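Local coordinates for protein anthranilate-CoA ligase (Stigmatella aurantiaca, PDB 4WV3) that belongs to the ANL superfamily of AMP-binding enzymes, with a large N-terminal domain followed by a smaller C-terminal domain of the kind found in AMP-binding enzymes, at residues 195-199 / 343-347; 6-12 / 189-194. All coordinates share one frame; numbering follows the deposited sequence.

Contact 1 (195-199 / 343-347); sequences TAQLW and VEGYE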
loop_
_atom_site.group_PDB
_atom_site.type_symbol
_atom_site.label_atom_id
_atom_site.label_comp_id
_atom_site.label_asym_id
_atom_site.label_seq_id
_atom_site.Cartn_x
_atom_site.Cartn_y
_atom_site.Cartn_z
ATOM N N THR A 195 13.557 1.733 6.444
ATOM C CA THR A 195 12.900 1.613 5.146
ATOM C C THR A 195 13.126 2.866 4.307
ATOM O O THR A 195 13.240 2.792 3.083
ATOM C CB THR A 195 11.383 1.360 5.278
ATOM O OG1 THR A 195 10.796 2.370 6.110
ATOM C CG2 THR A 195 11.116 -0.011 5.881
ATOM N N ALA A 196 13.194 4.014 4.973
ATOM C CA ALA A 196 13.415 5.283 4.289
ATOM C C ALA A 196 14.794 5.327 3.648
ATOM O O ALA A 196 14.981 5.930 2.591
ATOM C CB ALA A 196 13.237 6.447 5.252
ATOM N N GLN A 197 15.758 4.678 4.292
ATOM C CA GLN A 197 17.122 4.645 3.786
ATOM C C GLN A 197 17.313 3.522 2.772
ATOM O O GLN A 197 17.820 3.750 1.673
ATOM C CB GLN A 197 18.118 4.481 4.936
ATOM C CG GLN A 197 19.573 4.580 4.510
ATOM C CD GLN A 197 19.942 5.967 4.020
ATOM O OE1 GLN A 197 19.654 6.967 4.678
ATOM N NE2 GLN A 197 20.578 6.034 2.856
ATOM N N LEU A 198 16.895 2.315 3.144
ATOM C CA LEU A 198 17.128 1.125 2.327
ATOM C C LEU A 198 16.477 1.185 0.946
ATOM O O LEU A 198 17.065 0.740 -0.041
ATOM C CB LEU A 198 16.684 -0.138 3.069
ATOM C CG LEU A 198 17.522 -0.532 4.289
ATOM C CD1 LEU A 198 16.980 -1.800 4.934
ATOM C CD2 LEU A 198 18.987 -0.697 3.910
ATOM N N TRP A 199 15.269 1.733 0.870
ATOM C CA TRP A 199 14.586 1.842 -0.415
ATOM C C TRP A 199 14.415 3.286 -0.881
ATOM O O TRP A 199 14.727 3.611 -2.027
ATOM C CB TRP A 199 13.230 1.137 -0.385
ATOM C CG TRP A 199 12.541 1.167 -1.714
ATOM C CD1 TRP A 199 12.678 0.265 -2.728
ATOM C CD2 TRP A 199 11.622 2.161 -2.182
ATOM N NE1 TRP A 199 11.895 0.632 -3.795
ATOM C CE2 TRP A 199 11.237 1.792 -3.486
ATOM C CE3 TRP A 199 11.085 3.325 -1.624
ATOM C CZ2 TRP A 199 10.340 2.545 -4.241
ATOM C CZ3 TRP A 199 10.194 4.071 -2.374
ATOM C CH2 TRP A 199 9.829 3.678 -3.668
ATOM N N VAL A 343 16.749 -5.652 -3.034
ATOM C CA VAL A 343 17.207 -4.410 -2.421
ATOM C C VAL A 343 18.301 -4.700 -1.399
ATOM O O VAL A 343 18.140 -5.564 -0.538
ATOM C CB VAL A 343 16.045 -3.667 -1.735
ATOM C CG1 VAL A 343 16.555 -2.443 -0.990
ATOM C CG2 VAL A 343 14.987 -3.277 -2.758
ATOM N N GLU A 344 19.415 -3.979 -1.505
ATOM C CA GLU A 344 20.543 -4.163 -0.597
ATOM C C GLU A 344 20.134 -3.914 0.853
ATOM O O GLU A 344 19.603 -2.856 1.187
ATOM C CB GLU A 344 21.707 -3.249 -0.993
ATOM C CG GLU A 344 22.932 -3.366 -0.098
ATOM C CD GLU A 344 23.587 -4.734 -0.167
ATOM O OE1 GLU A 344 23.436 -5.420 -1.201
ATOM O OE2 GLU A 344 24.253 -5.124 0.815
ATOM N N GLY A 345 20.383 -4.902 1.708
ATOM C CA GLY A 345 19.945 -4.855 3.091
ATOM C C GLY A 345 18.851 -5.879 3.324
ATOM O O GLY A 345 18.619 -6.329 4.448
ATOM N N TYR A 346 18.176 -6.244 2.240
ATOM C CA TYR A 346 17.154 -7.280 2.267
ATOM C C TYR A 346 17.666 -8.524 1.554
ATOM O O TYR A 346 18.180 -8.444 0.436
ATOM C CB TYR A 346 15.872 -6.784 1.597
ATOM C CG TYR A 346 15.169 -5.677 2.352
ATOM C CD1 TYR A 346 15.065 -5.709 3.737
ATOM C CD2 TYR A 346 14.615 -4.597 1.680
ATOM C CE1 TYR A 346 14.423 -4.698 4.429
ATOM C CE2 TYR A 346 13.971 -3.584 2.362
ATOM C CZ TYR A 346 13.878 -3.638 3.736
ATOM O OH TYR A 346 13.239 -2.627 4.418
ATOM N N GLU A 347 17.526 -9.672 2.205
ATOM C CA GLU A 347 18.009 -10.930 1.650
ATOM C C GLU A 347 16.839 -11.822 1.239
ATOM O O GLU A 347 15.900 -12.029 2.009
ATOM C CB GLU A 347 18.906 -11.638 2.666
ATOM C CG GLU A 347 19.661 -12.830 2.114
ATOM C CD GLU A 347 20.664 -13.380 3.106
ATOM O OE1 GLU A 347 21.072 -12.632 4.022
ATOM O OE2 GLU A 347 21.041 -14.563 2.975
HETATM O O HOH W 1 19.479 -0.754 -0.025
#
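L198 of helix 191-204 points its side chain into the turn 343-346, and its two methyl branches have different work to do. CD1 makes an off-centre CH-pi contact with Y346, 4.2 Å from the ring centroid and 29° off the ring normal, lying nearer the phenol end than the CB end. The other branch, CD2, reaches the backbone of the turn, 3.5 Å from E344 O. With CG anti to the carbonyl carbon (chi1 -69°), the fork of the leucine spans both neighbours, a task that suits a branched apolar residue.

Y346 brings its ring across L198 at a slant, and beyond it the hydroxyl comes near a methyl of the helix, with OH 3.7 Å from T195 CG2. The phenol is a fitting group here because its flat part is apolar, while its buried OH is hydrogen-bonded to T372 OG1.

V343 completes the apolar surface from the start of the turn. Its CG1, anti to the backbone N, lies against the helix backbone, 3.4 Å from L198 O. A water donates to L198 O at 2.8 Å and also lies beside E344 O, that second approach being too short to trust. The second methyl of V343, CG2, meets the indole of W199 at its edge, 4.2 Å from W199 CD1. The indole NE1 is held by S328 OG, and the W199 side chain lies about 8 Å from the bound 3UK.

The turn is closed by Y346 N bonding V343 O at 2.9 Å. G345 fills its third position with a positive phi (111°), a conformation readily adopted without a side chain. This is a type II beta turn joining strand 341-342, at the rim of the mixed sheet, to strand 347-351 of the antiparallel sheet, within the AMP-binding domain of an ANL enzyme.

Contact 2 (6-12 / 189-194); sequences LPLYYNA and HKDYPL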
loop_
_atom_site.group_PDB
_atom_site.type_symbol
_atom_site.label_atom_id
_atom_site.label_comp_id
_atom_site.label_asym_id
_atom_site.label_seq_id
_atom_site.Cartn_x
_atom_site.Cartn_y
_atom_site.Cartn_z
ATOM N N LEU A 6 21.534 2.894 14.253
ATOM C CA LEU A 6 20.616 3.749 14.992
ATOM C C LEU A 6 21.001 3.788 16.464
ATOM O O LEU A 6 21.638 2.861 16.964
ATOM C CB LEU A 6 19.183 3.229 14.852
ATOM C CG LEU A 6 18.560 3.289 13.457
ATOM C CD1 LEU A 6 17.233 2.552 13.441
ATOM C CD2 LEU A 6 18.379 4.734 13.019
ATOM N N PRO A 7 20.628 4.871 17.163
ATOM C CA PRO A 7 20.800 4.889 18.618
ATOM C C PRO A 7 19.875 3.861 19.263
ATOM O O PRO A 7 18.786 3.618 18.742
ATOM C CB PRO A 7 20.375 6.309 19.003
ATOM C CG PRO A 7 19.494 6.764 17.885
ATOM C CD PRO A 7 20.066 6.134 16.655
ATOM N N LEU A 8 20.306 3.262 20.371
ATOM C CA LEU A 8 19.522 2.232 21.046
ATOM C C LEU A 8 18.141 2.758 21.422
ATOM O O LEU A 8 17.145 2.040 21.334
ATOM C CB LEU A 8 20.253 1.726 22.290
ATOM C CG LEU A 8 19.630 0.516 22.991
ATOM C CD1 LEU A 8 19.623 -0.695 22.069
ATOM C CD2 LEU A 8 20.368 0.210 24.285
ATOM N N TYR A 9 18.093 4.019 21.835
ATOM C CA TYR A 9 16.828 4.686 22.103
ATOM C C TYR A 9 16.506 5.669 20.983
ATOM O O TYR A 9 17.160 6.704 20.838
ATOM C CB TYR A 9 16.866 5.392 23.457
ATOM C CG TYR A 9 16.838 4.439 24.629
ATOM C CD1 TYR A 9 18.008 3.873 25.118
ATOM C CD2 TYR A 9 15.640 4.099 25.242
ATOM C CE1 TYR A 9 17.986 2.998 26.187
ATOM C CE2 TYR A 9 15.607 3.224 26.312
ATOM C CZ TYR A 9 16.784 2.678 26.781
ATOM O OH TYR A 9 16.758 1.807 27.846
ATOM N N TYR A 10 15.498 5.330 20.188
ATOM C CA TYR A 10 15.135 6.123 19.022
ATOM C C TYR A 10 13.630 6.335 18.952
ATOM O O TYR A 10 12.849 5.447 19.299
ATOM C CB TYR A 10 15.633 5.435 17.747
ATOM C CG TYR A 10 15.188 6.096 16.461
ATOM C CD1 TYR A 10 15.896 7.164 15.925
ATOM C CD2 TYR A 10 14.068 5.641 15.775
ATOM C CE1 TYR A 10 15.495 7.768 14.748
ATOM C CE2 TYR A 10 13.659 6.239 14.598
ATOM C CZ TYR A 10 14.376 7.301 14.089
ATOM O OH TYR A 10 13.974 7.900 12.917
ATOM N N ASN A 11 13.227 7.520 18.507
ATOM C CA ASN A 11 11.819 7.813 18.282
ATOM C C ASN A 11 11.592 8.219 16.831
ATOM O O ASN A 11 12.343 9.025 16.280
ATOM C CB ASN A 11 11.332 8.911 19.231
ATOM C CG ASN A 11 9.820 8.969 19.329
ATOM O OD1 ASN A 11 9.144 9.447 18.418
ATOM N ND2 ASN A 11 9.279 8.487 20.442
ATOM N N ALA A 12 10.554 7.660 16.217
ATOM C CA ALA A 12 10.281 7.876 14.799
ATOM C C ALA A 12 9.843 9.305 14.482
ATOM O O ALA A 12 9.696 9.669 13.317
ATOM C CB ALA A 12 9.245 6.876 14.302
ATOM N N HIS A 189 9.950 1.783 16.005
ATOM C CA HIS A 189 10.484 3.078 15.598
ATOM C C HIS A 189 11.596 2.925 14.566
ATOM O O HIS A 189 11.696 3.718 13.633
ATOM C CB HIS A 189 11.013 3.851 16.810
ATOM C CG HIS A 189 9.950 4.267 17.780
ATOM N ND1 HIS A 189 9.371 5.517 17.758
ATOM C CD2 HIS A 189 9.367 3.601 18.805
ATOM C CE1 HIS A 189 8.477 5.603 18.727
ATOM N NE2 HIS A 189 8.454 4.453 19.376
ATOM N N LYS A 190 12.419 1.895 14.737
ATOM C CA LYS A 190 13.576 1.670 13.874
ATOM C C LYS A 190 13.199 1.418 12.417
ATOM O O LYS A 190 13.969 1.727 11.510
ATOM C CB LYS A 190 14.418 0.501 14.396
ATOM C CG LYS A 190 13.698 -0.838 14.405
ATOM C CD LYS A 190 14.653 -1.979 14.715
ATOM C CE LYS A 190 13.913 -3.304 14.828
ATOM N NZ LYS A 190 13.164 -3.641 13.585
ATOM N N ASP A 191 12.012 0.863 12.197
ATOM C CA ASP A 191 11.587 0.465 10.860
ATOM C C ASP A 191 11.415 1.650 9.915
ATOM O O ASP A 191 11.565 1.513 8.701
ATOM C CB ASP A 191 10.288 -0.339 10.937
ATOM C CG ASP A 191 10.439 -1.607 11.749
ATOM O OD1 ASP A 191 11.561 -2.155 11.788
ATOM O OD2 ASP A 191 9.440 -2.054 12.350
ATOM N N TYR A 192 11.110 2.814 10.476
ATOM C CA TYR A 192 10.835 3.999 9.666
ATOM C C TYR A 192 12.067 4.620 8.989
ATOM O O TYR A 192 12.056 4.824 7.774
ATOM C CB TYR A 192 10.026 5.033 10.463
ATOM C CG TYR A 192 8.585 4.626 10.662
ATOM C CD1 TYR A 192 7.570 5.219 9.923
ATOM C CD2 TYR A 192 8.240 3.633 11.570
ATOM C CE1 TYR A 192 6.252 4.848 10.093
ATOM C CE2 TYR A 192 6.924 3.252 11.745
ATOM C CZ TYR A 192 5.934 3.864 11.003
ATOM O OH TYR A 192 4.622 3.493 11.169
ATOM N N PRO A 193 13.134 4.918 9.754
ATOM C CA PRO A 193 14.310 5.438 9.045
ATOM C C PRO A 193 15.016 4.352 8.236
ATOM O O PRO A 193 15.695 4.662 7.257
ATOM C CB PRO A 193 15.212 5.926 10.182
ATOM C CG PRO A 193 14.823 5.098 11.348
ATOM C CD PRO A 193 13.345 4.891 11.212
ATOM N N LEU A 194 14.850 3.096 8.641
ATOM C CA LEU A 194 15.464 1.976 7.937
ATOM C C LEU A 194 14.882 1.786 6.540
ATOM O O LEU A 194 15.623 1.690 5.563
ATOM C CB LEU A 194 15.328 0.686 8.746
ATOM C CG LEU A 194 16.349 0.461 9.862
ATOM C CD1 LEU A 194 16.007 -0.791 10.659
ATOM C CD2 LEU A 194 17.747 0.362 9.281
#
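A12 and H189 bring the two backbones together, their CA atoms 4.9 Å apart, where the irregular segment 6-12 passes the residues leading into helix 191-204. The arrangement is an N-terminal arm lying against a helix of the AMP-binding fold. Its one hydrogen bond between the segments runs from A12 N to H189 ND1, 2.9 Å long with an angle of 158° at the hydrogen. The donor lies only 12° out of the imidazole plane, so the ring nitrogen receives it at its edge. Histidine suits this place: a flat side chain with a ring nitrogen able to accept from a buried backbone N-H.

N11 lies obliquely beside the same imidazole, its amide plane turned 52° from the ring and ND2 3.4 Å from H189 CE1. The amide is held on both atoms: OD1 caps V13 N and ND2 is hydrogen-bonded to V81 O.

Earlier in the arm, Y10 swings its ring toward the helix with CG anti to the backbone N. Its CZ packs 3.5 Å from P193 CG. Proline is tolerated near the N-terminal end of a helix, where its missing N-H costs little, and it offers a rigid apolar surface. L6 extends this patch, with CD2 3.9 Å from P193 CG. Its side chain crosses that of K190 at about a right angle, with L6 CD1 3.6 Å from K190 CB. K190 NZ forms a salt bridge with D191 OD1 and a hydrogen bond to E371 O. Over one face of the H189 ring sits Y10 O, 3.5 Å from CG and hydrogen-bonded to S164 OG.

How the contacts relate
Contacts 1 and 2 follow each other along helix 191-204: 189-194 ends where 195-199 begins, and the two centres lie about 15 Å apart on the same side of the chain's centre. Contact 2 brings in residues from the extreme N-terminal end, while contact 1 brings in a loop that comes 144 residues after the end of 195-199; along the chain the two are in series, contact 2 closing before contact 1 opens. A hydrogen bond from T195 OG1 to D191 O links the two neighbouring pieces of the helix. One helix thus joins the N-terminal arm to the passage between the mixed and antiparallel sheets, approaching the bound 3UK more closely at W199 than at Y192.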